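Local coordinates for protein pleckstrin homology domain-containing family A member 8 (Homo sapiens, PDB 5KDI) that probably transfers simple glycosphingolipids between membranes, holding the lipid in the pocket of its GLTP-fold domain, at residues G117-Y129 with V141-Y155. The protein carries 2 engineered substitutions. Numbering follows the deposited sequence.
With 6S8 ((~{Z})-~{N}-[(~{E},2~{S},3~{R})-1-[(2~{R},3~{R},4~{S},5~{R},6~{R})-6-(hydroxymethyl)-3,4,5-tris(oxidanyl)oxan-2-yl]oxy-3-oxidanyl-octadec-4-en-2-yl]octadec-9-enamide), chain C.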
ATOM      1  N   GLY A 117     -18.327   0.256   7.057  1.00 30.41           N
ATOM      2  CA  GLY A 117     -18.913  -0.125   8.321  1.00 31.29           C
ATOM      3  C   GLY A 117     -18.671  -1.530   8.793  1.00 32.74           C
ATOM      4  O   GLY A 117     -19.341  -1.975   9.708  1.00 38.41           O
ATOM      5  N   GLU A 118     -17.712  -2.243   8.196  1.00 30.62           N
ATOM      6  CA  GLU A 118     -17.355  -3.595   8.674  1.00 30.00           C
ATOM      7  C   GLU A 118     -16.537  -3.496   9.952  1.00 34.04           C
ATOM      8  O   GLU A 118     -15.487  -2.823   9.985  1.00 33.92           O
ATOM      9  CB  GLU A 118     -16.600  -4.382   7.638  1.00 32.41           C
ATOM     10  CG  GLU A 118     -16.232  -5.774   8.073  1.00 34.76           C
ATOM     11  CD  GLU A 118     -17.440  -6.663   8.382  1.00 32.62           C
ATOM     12  OE1 GLU A 118     -18.204  -6.950   7.466  1.00 38.14           O
ATOM     13  OE2 GLU A 118     -17.593  -7.123   9.532  1.00 35.23           O
ATOM     14  N   LYS A 119     -17.050  -4.120  11.019  1.00 31.01           N
ATOM     15  CA  LYS A 119     -16.390  -4.090  12.311  1.00 33.74           C
ATOM     16  C   LYS A 119     -15.670  -5.406  12.601  1.00 32.52           C
ATOM     17  O   LYS A 119     -14.911  -5.472  13.541  1.00 35.50           O
ATOM     18  CB  LYS A 119     -17.402  -3.819  13.421  1.00 38.20           C
ATOM     19  CG  LYS A 119     -18.206  -2.539  13.245  1.00 48.11           C
ATOM     20  CD  LYS A 119     -17.355  -1.332  13.548  1.00 47.43           C
ATOM     21  CE  LYS A 119     -18.051  -0.018  13.186  1.00 61.86           C
ATOM     22  NZ  LYS A 119     -19.144   0.278  14.137  1.00 68.01           N
ATOM     23  N   ASP A 120     -15.932  -6.463  11.829  1.00 30.74           N
ATOM     24  CA  ASP A 120     -15.174  -7.680  11.987  1.00 32.68           C
ATOM     25  C   ASP A 120     -13.925  -7.539  11.119  1.00 29.09           C
ATOM     26  O   ASP A 120     -13.991  -7.652   9.889  1.00 27.19           O
ATOM     27  CB  ASP A 120     -16.008  -8.919  11.593  1.00 35.01           C
ATOM     28  CG  ASP A 120     -15.326 -10.230  11.941  1.00 36.71           C
ATOM     29  OD1 ASP A 120     -14.150 -10.413  11.687  1.00 40.28           O
ATOM     30  OD2 ASP A 120     -15.961 -11.073  12.535  1.00 54.33           O
ATOM     31  N   ILE A 121     -12.777  -7.329  11.752  1.00 28.41           N
ATOM     32  CA  ILE A 121     -11.505  -7.101  11.014  1.00 25.62           C
ATOM     33  C   ILE A 121     -11.103  -8.294  10.200  1.00 23.86           C
ATOM     34  O   ILE A 121     -10.642  -8.129   9.064  1.00 23.12           O
ATOM     35  CB  ILE A 121     -10.357  -6.645  11.975  1.00 28.00           C
ATOM     36  CG1 ILE A 121     -10.777  -5.321  12.642  1.00 26.05           C
ATOM     37  CG2 ILE A 121      -9.007  -6.523  11.256  1.00 24.61           C
ATOM     38  CD1 ILE A 121     -10.923  -4.167  11.655  1.00 29.04           C
ATOM     39  N   GLN A 122     -11.271  -9.504  10.734  1.00 25.03           N
ATOM     40  CA  GLN A 122     -11.039 -10.710   9.941  1.00 27.54           C
ATOM     41  C   GLN A 122     -11.882 -10.799   8.677  1.00 27.41           C
ATOM     42  O   GLN A 122     -11.361 -11.129   7.576  1.00 26.02           O
ATOM     43  CB  GLN A 122     -11.242 -11.980  10.810  1.00 27.30           C
ATOM     44  CG  GLN A 122     -10.202 -12.162  11.836  1.00 30.44           C
ATOM     45  CD  GLN A 122     -10.488 -13.384  12.690  1.00 36.33           C
ATOM     46  OE1 GLN A 122     -11.644 -13.598  13.151  1.00 46.24           O
ATOM     47  NE2 GLN A 122      -9.498 -14.176  12.933  1.00 41.47           N
ATOM     48  N   THR A 123     -13.158 -10.450   8.807  1.00 26.28           N
ATOM     49  CA  THR A 123     -14.059 -10.444   7.631  1.00 25.57           C
ATOM     50  C   THR A 123     -13.557  -9.446   6.567  1.00 22.98           C
ATOM     51  O   THR A 123     -13.492  -9.759   5.376  1.00 23.77           O
ATOM     52  CB  THR A 123     -15.526 -10.192   8.021  1.00 30.87           C
ATOM     53  OG1 THR A 123     -15.972 -11.241   8.914  1.00 36.72           O
ATOM     54  CG2 THR A 123     -16.458 -10.129   6.760  1.00 35.59           C
ATOM     55  N   ALA A 124     -13.227  -8.231   7.027  1.00 23.26           N
ATOM     56  CA  ALA A 124     -12.744  -7.186   6.169  1.00 23.73           C
ATOM     57  C   ALA A 124     -11.466  -7.620   5.403  1.00 21.06           C
ATOM     58  O   ALA A 124     -11.343  -7.439   4.166  1.00 21.47           O
ATOM     59  CB  ALA A 124     -12.520  -5.874   6.957  1.00 24.16           C
ATOM     60  N   LEU A 125     -10.497  -8.175   6.133  1.00 19.70           N
ATOM     61  CA  LEU A 125      -9.225  -8.639   5.577  1.00 19.65           C
ATOM     62  C   LEU A 125      -9.430  -9.766   4.609  1.00 20.02           C
ATOM     63  O   LEU A 125      -8.901  -9.736   3.484  1.00 21.22           O
ATOM     64  CB  LEU A 125      -8.297  -9.089   6.672  1.00 20.69           C
ATOM     65  CG  LEU A 125      -7.645  -8.023   7.561  1.00 21.73           C
ATOM     66  CD1 LEU A 125      -7.060  -8.683   8.824  1.00 24.94           C
ATOM     67  CD2 LEU A 125      -6.602  -7.184   6.779  1.00 20.47           C
ATOM     68  N   ASN A 126     -10.263 -10.733   4.967  1.00 21.65           N
ATOM     69  CA  ASN A 126     -10.421 -11.888   4.147  1.00 24.02           C
ATOM     70  C   ASN A 126     -11.209 -11.533   2.869  1.00 22.43           C
ATOM     71  O   ASN A 126     -10.890 -12.006   1.791  1.00 22.98           O
ATOM     72  CB  ASN A 126     -11.142 -13.004   4.915  1.00 28.85           C
ATOM     73  CG  ASN A 126     -11.008 -14.315   4.221  1.00 32.74           C
ATOM     74  OD1 ASN A 126      -9.923 -14.687   3.809  1.00 33.31           O
ATOM     75  ND2 ASN A 126     -12.142 -15.006   4.037  1.00 43.79           N
ATOM     76  N   ASN A 127     -12.210 -10.668   2.987  1.00 22.76           N
ATOM     77  CA  ASN A 127     -12.944 -10.224   1.791  1.00 22.98           C
ATOM     78  C   ASN A 127     -12.001  -9.531   0.813  1.00 22.61           C
ATOM     79  O   ASN A 127     -11.970  -9.832  -0.424  1.00 26.19           O
ATOM     80  CB  ASN A 127     -14.036  -9.268   2.212  1.00 26.20           C
ATOM     81  CG  ASN A 127     -15.301  -9.999   2.788  1.00 34.80           C
ATOM     82  OD1 ASN A 127     -15.396 -11.245   2.817  1.00 34.65           O
ATOM     83  ND2 ASN A 127     -16.303  -9.197   3.212  1.00 32.34           N
ATOM     84  N   ALA A 128     -11.175  -8.632   1.354  1.00 21.71           N
ATOM     85  CA  ALA A 128     -10.238  -7.876   0.500  1.00 21.23           C
ATOM     86  C   ALA A 128      -9.199  -8.833  -0.122  1.00 18.59           C
ATOM     87  O   ALA A 128      -8.881  -8.702  -1.334  1.00 19.94           O
ATOM     88  CB  ALA A 128      -9.569  -6.790   1.312  1.00 22.21           C
ATOM     89  N   TYR A 129      -8.737  -9.807   0.681  1.00 19.64           N
ATOM     90  CA  TYR A 129      -7.711 -10.744   0.193  1.00 21.51           C
ATOM     91  C   TYR A 129      -8.132 -11.535  -1.058  1.00 18.42           C
ATOM     92  O   TYR A 129      -7.413 -11.597  -2.106  1.00 19.34           O
ATOM     93  CB  TYR A 129      -7.327 -11.717   1.325  1.00 20.95           C
ATOM     94  CG  TYR A 129      -6.218 -12.648   0.933  1.00 17.07           C
ATOM     95  CD1 TYR A 129      -6.446 -13.998   0.810  1.00 18.18           C
ATOM     96  CD2 TYR A 129      -4.914 -12.201   0.801  1.00 20.82           C
ATOM     97  CE1 TYR A 129      -5.408 -14.865   0.476  1.00 19.38           C
ATOM     98  CE2 TYR A 129      -3.887 -13.053   0.441  1.00 19.34           C
ATOM     99  CZ  TYR A 129      -4.127 -14.401   0.324  1.00 17.47           C
ATOM    100  OH  TYR A 129      -3.097 -15.259   0.008  1.00 19.07           O
ATOM    101  N   VAL A 141       1.940 -19.464   0.671  1.00 18.86           N
ATOM    102  CA  VAL A 141       1.738 -18.055   1.031  1.00 17.32           C
ATOM    103  C   VAL A 141       0.275 -17.809   1.446  1.00 16.71           C
ATOM    104  O   VAL A 141       0.014 -17.058   2.390  1.00 18.80           O
ATOM    105  CB  VAL A 141       2.255 -17.086  -0.039  1.00 16.60           C
ATOM    106  CG1 VAL A 141       1.933 -15.633   0.329  1.00 17.37           C
ATOM    107  CG2 VAL A 141       3.771 -17.263  -0.242  1.00 21.59           C
ATOM    108  N   ARG A 142      -0.671 -18.526   0.825  1.00 16.17           N
ATOM    109  CA  ARG A 142      -2.042 -18.427   1.272  1.00 16.32           C
ATOM    110  C   ARG A 142      -2.154 -18.889   2.729  1.00 15.90           C
ATOM    111  O   ARG A 142      -2.947 -18.352   3.525  1.00 17.91           O
ATOM    112  CB  ARG A 142      -3.000 -19.223   0.397  1.00 17.45           C
ATOM    113  CG  ARG A 142      -3.138 -18.609  -0.980  1.00 17.22           C
ATOM    114  CD  ARG A 142      -4.095 -19.386  -1.879  1.00 15.82           C
ATOM    115  NE  ARG A 142      -4.146 -18.825  -3.217  1.00 18.55           N
ATOM    116  CZ  ARG A 142      -5.015 -19.162  -4.181  1.00 18.05           C
ATOM    117  NH1 ARG A 142      -5.916 -20.095  -3.951  1.00 17.68           N
ATOM    118  NH2 ARG A 142      -4.972 -18.578  -5.386  1.00 20.03           N
ATOM    119  N   GLY A 143      -1.395 -19.949   3.059  1.00 18.62           N
ATOM    120  CA  GLY A 143      -1.313 -20.429   4.449  1.00 20.71           C
ATOM    121  C   GLY A 143      -0.752 -19.391   5.427  1.00 20.73           C
ATOM    122  O   GLY A 143      -1.214 -19.305   6.549  1.00 25.01           O
ATOM    123  N   VAL A 144       0.239 -18.625   4.983  1.00 20.85           N
ATOM    124  CA  VAL A 144       0.790 -17.511   5.774  1.00 21.29           C
ATOM    125  C   VAL A 144      -0.245 -16.417   5.968  1.00 20.76           C
ATOM    126  O   VAL A 144      -0.408 -15.897   7.054  1.00 23.06           O
ATOM    127  CB  VAL A 144       2.083 -16.973   5.128  1.00 25.22           C
ATOM    128  CG1 VAL A 144       2.607 -15.661   5.816  1.00 30.54           C
ATOM    129  CG2 VAL A 144       3.134 -18.081   5.176  1.00 27.62           C
ATOM    130  N   PHE A 145      -1.006 -16.128   4.941  1.00 19.68           N
ATOM    131  CA  PHE A 145      -2.093 -15.167   5.091  1.00 18.77           C
ATOM    132  C   PHE A 145      -3.077 -15.695   6.117  1.00 18.38           C
ATOM    133  O   PHE A 145      -3.571 -14.950   6.981  1.00 21.48           O
ATOM    134  CB  PHE A 145      -2.837 -14.910   3.807  1.00 21.41           C
ATOM    135  CG  PHE A 145      -4.013 -13.973   4.012  1.00 23.30           C
ATOM    136  CD1 PHE A 145      -3.799 -12.625   4.278  1.00 26.22           C
ATOM    137  CD2 PHE A 145      -5.328 -14.481   4.098  1.00 26.74           C
ATOM    138  CE1 PHE A 145      -4.902 -11.806   4.549  1.00 32.59           C
ATOM    139  CE2 PHE A 145      -6.392 -13.655   4.329  1.00 26.80           C
ATOM    140  CZ  PHE A 145      -6.168 -12.342   4.573  1.00 27.76           C
ATOM    141  N   ALA A 146      -3.414 -16.957   6.018  1.00 19.00           N
ATOM    142  CA  ALA A 146      -4.394 -17.517   6.956  1.00 21.90           C
ATOM    143  C   ALA A 146      -3.902 -17.430   8.432  1.00 21.97           C
ATOM    144  O   ALA A 146      -4.688 -17.157   9.341  1.00 25.44           O
ATOM    145  CB  ALA A 146      -4.721 -18.975   6.593  1.00 23.73           C
ATOM    146  N   LEU A 147      -2.597 -17.546   8.630  1.00 21.69           N
ATOM    147  CA  LEU A 147      -1.970 -17.343   9.944  1.00 26.85           C
ATOM    148  C   LEU A 147      -2.108 -15.908  10.418  1.00 23.87           C
ATOM    149  O   LEU A 147      -2.524 -15.664  11.544  1.00 30.52           O
ATOM    150  CB  LEU A 147      -0.471 -17.785  10.000  1.00 28.19           C
ATOM    151  CG  LEU A 147      -0.096 -19.268   9.865  1.00 29.68           C
ATOM    152  CD1 LEU A 147       1.432 -19.511   9.613  1.00 41.60           C
ATOM    153  CD2 LEU A 147      -0.488 -20.036  11.143  1.00 34.16           C
ATOM    154  N   ALA A 148      -1.829 -14.967   9.537  1.00 25.87           N
ATOM    155  CA  ALA A 148      -1.901 -13.567   9.831  1.00 25.02           C
ATOM    156  C   ALA A 148      -3.351 -13.213  10.231  1.00 23.40           C
ATOM    157  O   ALA A 148      -3.574 -12.487  11.195  1.00 27.24           O
ATOM    158  CB  ALA A 148      -1.457 -12.722   8.618  1.00 29.33           C
ATOM    159  N   LEU A 149      -4.303 -13.762   9.472  1.00 22.29           N
ATOM    160  CA  LEU A 149      -5.719 -13.475   9.649  1.00 22.90           C
ATOM    161  C   LEU A 149      -6.192 -13.910  11.041  1.00 22.68           C
ATOM    162  O   LEU A 149      -6.974 -13.199  11.711  1.00 28.00           O
ATOM    163  CB  LEU A 149      -6.526 -14.126   8.475  1.00 26.96           C
ATOM    164  CG  LEU A 149      -8.035 -14.006   8.497  1.00 27.69           C
ATOM    165  CD1 LEU A 149      -8.362 -12.551   8.258  1.00 29.31           C
ATOM    166  CD2 LEU A 149      -8.676 -14.928   7.445  1.00 30.83           C
ATOM    167  N   ARG A 150      -5.718 -15.073  11.491  1.00 28.88           N
ATOM    168  CA  ARG A 150      -6.077 -15.546  12.836  1.00 26.83           C
ATOM    169  C   ARG A 150      -5.639 -14.611  13.938  1.00 25.59           C
ATOM    170  O   ARG A 150      -6.236 -14.610  15.024  1.00 35.56           O
ATOM    171  CB  ARG A 150      -5.547 -16.982  13.055  1.00 35.13           C
ATOM    172  CG  ARG A 150      -6.266 -18.018  12.225  0.10 35.72           C
ATOM    173  CD  ARG A 150      -5.572 -19.364  12.269  0.10 39.35           C
ATOM    174  NE  ARG A 150      -6.171 -20.251  11.284  0.10 34.65           N
ATOM    175  CZ  ARG A 150      -5.527 -20.792  10.258  0.10 34.95           C
ATOM    176  NH1 ARG A 150      -4.229 -20.568  10.074  0.10 33.32           N
ATOM    177  NH2 ARG A 150      -6.190 -21.570   9.427  0.10 34.81           N
ATOM    178  N   ALA A 151      -4.583 -13.860  13.670  1.00 26.64           N
ATOM    179  CA  ALA A 151      -3.973 -12.900  14.644  1.00 28.59           C
ATOM    180  C   ALA A 151      -4.487 -11.464  14.426  1.00 27.33           C
ATOM    181  O   ALA A 151      -3.966 -10.528  15.007  1.00 29.64           O
ATOM    182  CB  ALA A 151      -2.424 -12.896  14.551  1.00 30.43           C
ATOM    183  N   ALA A 152      -5.501 -11.306  13.595  1.00 25.76           N
ATOM    184  CA  ALA A 152      -6.074  -9.991  13.323  1.00 23.91           C
ATOM    185  C   ALA A 152      -6.507  -9.309  14.609  1.00 27.22           C
ATOM    186  O   ALA A 152      -7.072  -9.956  15.537  1.00 29.38           O
ATOM    187  CB  ALA A 152      -7.240 -10.088  12.359  1.00 28.63           C
ATOM    188  N   PRO A 153      -6.321  -7.973  14.673  1.00 27.75           N
ATOM    189  CA  PRO A 153      -6.776  -7.274  15.858  1.00 27.95           C
ATOM    190  C   PRO A 153      -8.307  -7.155  15.996  1.00 30.57           C
ATOM    191  O   PRO A 153      -9.009  -7.267  15.005  1.00 29.35           O
ATOM    192  CB  PRO A 153      -6.182  -5.880  15.671  1.00 33.87           C
ATOM    193  CG  PRO A 153      -6.134  -5.684  14.184  1.00 33.85           C
ATOM    194  CD  PRO A 153      -5.719  -7.070  13.696  1.00 31.37           C
ATOM    195  N   SER A 154      -8.803  -7.009  17.237  1.00 32.14           N
ATOM    196  CA  SER A 154     -10.166  -6.537  17.437  1.00 36.16           C
ATOM    197  C   SER A 154     -10.361  -5.198  16.741  1.00 26.95           C
ATOM    198  O   SER A 154      -9.410  -4.467  16.476  1.00 30.71           O
ATOM    199  CB  SER A 154     -10.514  -6.353  18.906  1.00 34.16           C
ATOM    200  OG  SER A 154      -9.638  -5.445  19.578  1.00 37.27           O
ATOM    201  N   TYR A 155     -11.599  -4.888  16.420  1.00 32.30           N
ATOM    202  CA  TYR A 155     -11.927  -3.565  15.898  1.00 30.60           C
ATOM    203  C   TYR A 155     -11.364  -2.441  16.823  1.00 28.55           C
ATOM    204  O   TYR A 155     -10.727  -1.506  16.356  1.00 27.23           O
ATOM    205  CB  TYR A 155     -13.428  -3.383  15.665  1.00 35.02           C
ATOM    206  CG  TYR A 155     -13.765  -2.048  15.053  1.00 34.45           C
ATOM    207  CD1 TYR A 155     -13.665  -1.857  13.701  1.00 36.55           C
ATOM    208  CD2 TYR A 155     -14.128  -0.943  15.848  1.00 37.34           C
ATOM    209  CE1 TYR A 155     -13.986  -0.640  13.132  1.00 41.45           C
ATOM    210  CE2 TYR A 155     -14.400   0.303  15.287  1.00 40.38           C
ATOM    211  CZ  TYR A 155     -14.333   0.439  13.932  1.00 41.23           C
ATOM    212  OH  TYR A 155     -14.598   1.663  13.355  1.00 59.46           O
TER
HETATM  213  C1  6S8 C 601       5.829 -11.788  -2.895  1.00 21.28           C
HETATM  214  C2  6S8 C 601       4.794 -11.750  -1.793  1.00 21.46           C
HETATM  215  N2  6S8 C 601       4.420 -10.363  -1.551  1.00 20.64           N
HETATM  216  C3  6S8 C 601       5.388 -12.374  -0.498  1.00 25.68           C
HETATM  217  O3  6S8 C 601       5.802 -13.715  -0.834  1.00 30.41           O
HETATM  218  C4  6S8 C 601       4.365 -12.380   0.577  1.00 23.94           C
HETATM  219  C5  6S8 C 601       4.568 -11.721   1.721  1.00 29.02           C
HETATM  220  C6  6S8 C 601       3.622 -11.664   2.889  1.00 32.02           C
HETATM  221  C7  6S8 C 601       2.274 -12.323   2.743  1.00 37.44           C
HETATM  222  C8  6S8 C 601       1.836 -12.544   4.164  1.00 44.50           C
HETATM  223  C9  6S8 C 601       0.352 -12.495   4.181  1.00 45.28           C
HETATM  224  C10 6S8 C 601      -0.088 -11.056   4.145  1.00 38.89           C
HETATM  225  C11 6S8 C 601      -0.837 -10.684   5.439  1.00 40.96           C
HETATM  226  C12 6S8 C 601      -1.780  -9.532   5.140  1.00 45.28           C
HETATM  227  C13 6S8 C 601      -1.685  -8.335   6.075  1.00 53.47           C
HETATM  228  C14 6S8 C 601      -2.345  -8.504   7.433  1.00 40.01           C
HETATM  229  C15 6S8 C 601      -2.936  -7.181   7.943  1.00 45.66           C
HETATM  230  C16 6S8 C 601      -2.617  -6.758   9.366  1.00 44.08           C
HETATM  231  C17 6S8 C 601      -3.772  -6.450  10.332  1.00 44.44           C
HETATM  232  C18 6S8 C 601      -4.628  -5.233  10.011  1.00 40.06           C
HETATM  233  C1A 6S8 C 601       7.678 -10.459  -3.673  1.00 21.49           C
HETATM  234  O1A 6S8 C 601       6.992 -11.025  -2.576  1.00 23.08           O
HETATM  235  C2A 6S8 C 601       8.471  -9.268  -3.212  1.00 21.92           C
HETATM  236  O2A 6S8 C 601       7.552  -8.287  -2.695  1.00 20.65           O
HETATM  237  C3A 6S8 C 601       9.383  -8.734  -4.314  1.00 21.93           C
HETATM  238  O3A 6S8 C 601      10.211  -7.723  -3.785  1.00 24.16           O
HETATM  239  C4A 6S8 C 601      10.201  -9.873  -4.891  1.00 25.23           C
HETATM  240  O4A 6S8 C 601      11.243 -10.260  -3.998  1.00 32.55           O
HETATM  241  O5A 6S8 C 601       9.239 -13.339  -5.984  1.00 44.65           O
HETATM  242  C5M 6S8 C 601       9.294 -11.023  -5.286  1.00 25.43           C
HETATM  243  C6A 6S8 C 601      10.089 -12.182  -5.829  1.00 32.81           C
HETATM  244  O6A 6S8 C 601       8.563 -11.456  -4.136  1.00 24.30           O
HETATM  245  CAA 6S8 C 601       3.169  -9.932  -1.605  1.00 21.73           C
HETATM  246  OAA 6S8 C 601       2.205 -10.608  -1.955  1.00 26.78           O
HETATM  247  CAB 6S8 C 601       3.011  -8.482  -1.259  1.00 26.44           C
HETATM  248  CAC 6S8 C 601       2.840  -8.652   0.279  1.00 29.31           C
HETATM  249  CAD 6S8 C 601       1.625  -7.952   0.709  1.00 44.47           C
HETATM  250  CAE 6S8 C 601       2.084  -6.875   1.651  1.00 36.54           C
HETATM  251  CAF 6S8 C 601       0.815  -6.156   2.083  1.00 30.30           C
HETATM  252  CAG 6S8 C 601       0.990  -4.631   1.967  1.00 42.56           C
HETATM  253  CAH 6S8 C 601       0.307  -3.909   3.134  1.00 49.00           C
HETATM  254  CAI 6S8 C 601      -1.172  -4.091   2.956  1.00 38.14           C
HETATM  255  CAJ 6S8 C 601      -2.023  -4.301   3.964  1.00 43.39           C
HETATM  256  CAK 6S8 C 601      -1.650  -4.349   5.411  1.00 54.93           C
HETATM  257  CAL 6S8 C 601      -3.005  -4.024   6.052  1.00 57.10           C
HETATM  258  CAM 6S8 C 601      -2.920  -3.482   7.463  1.00 65.89           C
HETATM  259  CAN 6S8 C 601      -2.101  -2.225   7.495  1.00 50.60           C
HETATM  260  CAO 6S8 C 601      -2.563  -1.345   8.633  1.00 40.09           C
HETATM  261  CAP 6S8 C 601      -3.595  -0.339   8.206  1.00 45.18           C
HETATM  262  CAQ 6S8 C 601      -3.234   1.043   8.647  1.00 48.69           C
HETATM  263  CAR 6S8 C 601      -3.695   1.970   7.595  1.00 41.99           C
HETATM  264  O   HOH W   1     -12.256  -7.878  14.595  1.00 38.24           O
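Tyr129 and Phe145 lie face to face, their planes only 5° apart and their centroids 3.7 Å from each other, so the rings overlap closely. In both, CG lies opposite the backbone N, and the two side chains slide past one another in opposite directions, which brings Tyr129 CB over the CZ end of Phe145 and Phe145 CB near Tyr129 CZ. The Phe145 edge takes Asn126 OD1 near its plane, and its CD1 stands 3.7 Å from C11 of the bound galactosylceramide, placing the stack beside a lipid chain. Tyr129 OH is hydrogen-bonded to His137, whose NE2 in turn binds the lipid, which makes the tyrosine a second-shell residue of the site.

Farther along, Leu149 CD1 meets Leu125 CB at 3.8 Å, while Leu125 CD2 turns to the lipid. Gln122, extended beyond CG, sends NE2 to Leu149 O (3.0 Å, N-H...O 167°); the acceptor lies in the amide plane, but the donor stands above the carbonyl plane, across from Ala152 N on the other face. At the far end Lys119 CD rests over the centre of the Tyr155 ring, 3.5 Å from its centroid, a CH-pi contact.

The axes of 121-129 and 141-150 approach to 10.3 Å at 159°, nearly antiparallel. Within the GLTP-fold, helices 121-131 and 139-150 line the lipid pocket with Leu125, Val144, Phe145 and Ala148, joined by Pro153; helix 93-115 packs on Ala124 and Leu125, and Phe158 of helix 155-160 touches Ile121 and Pro153.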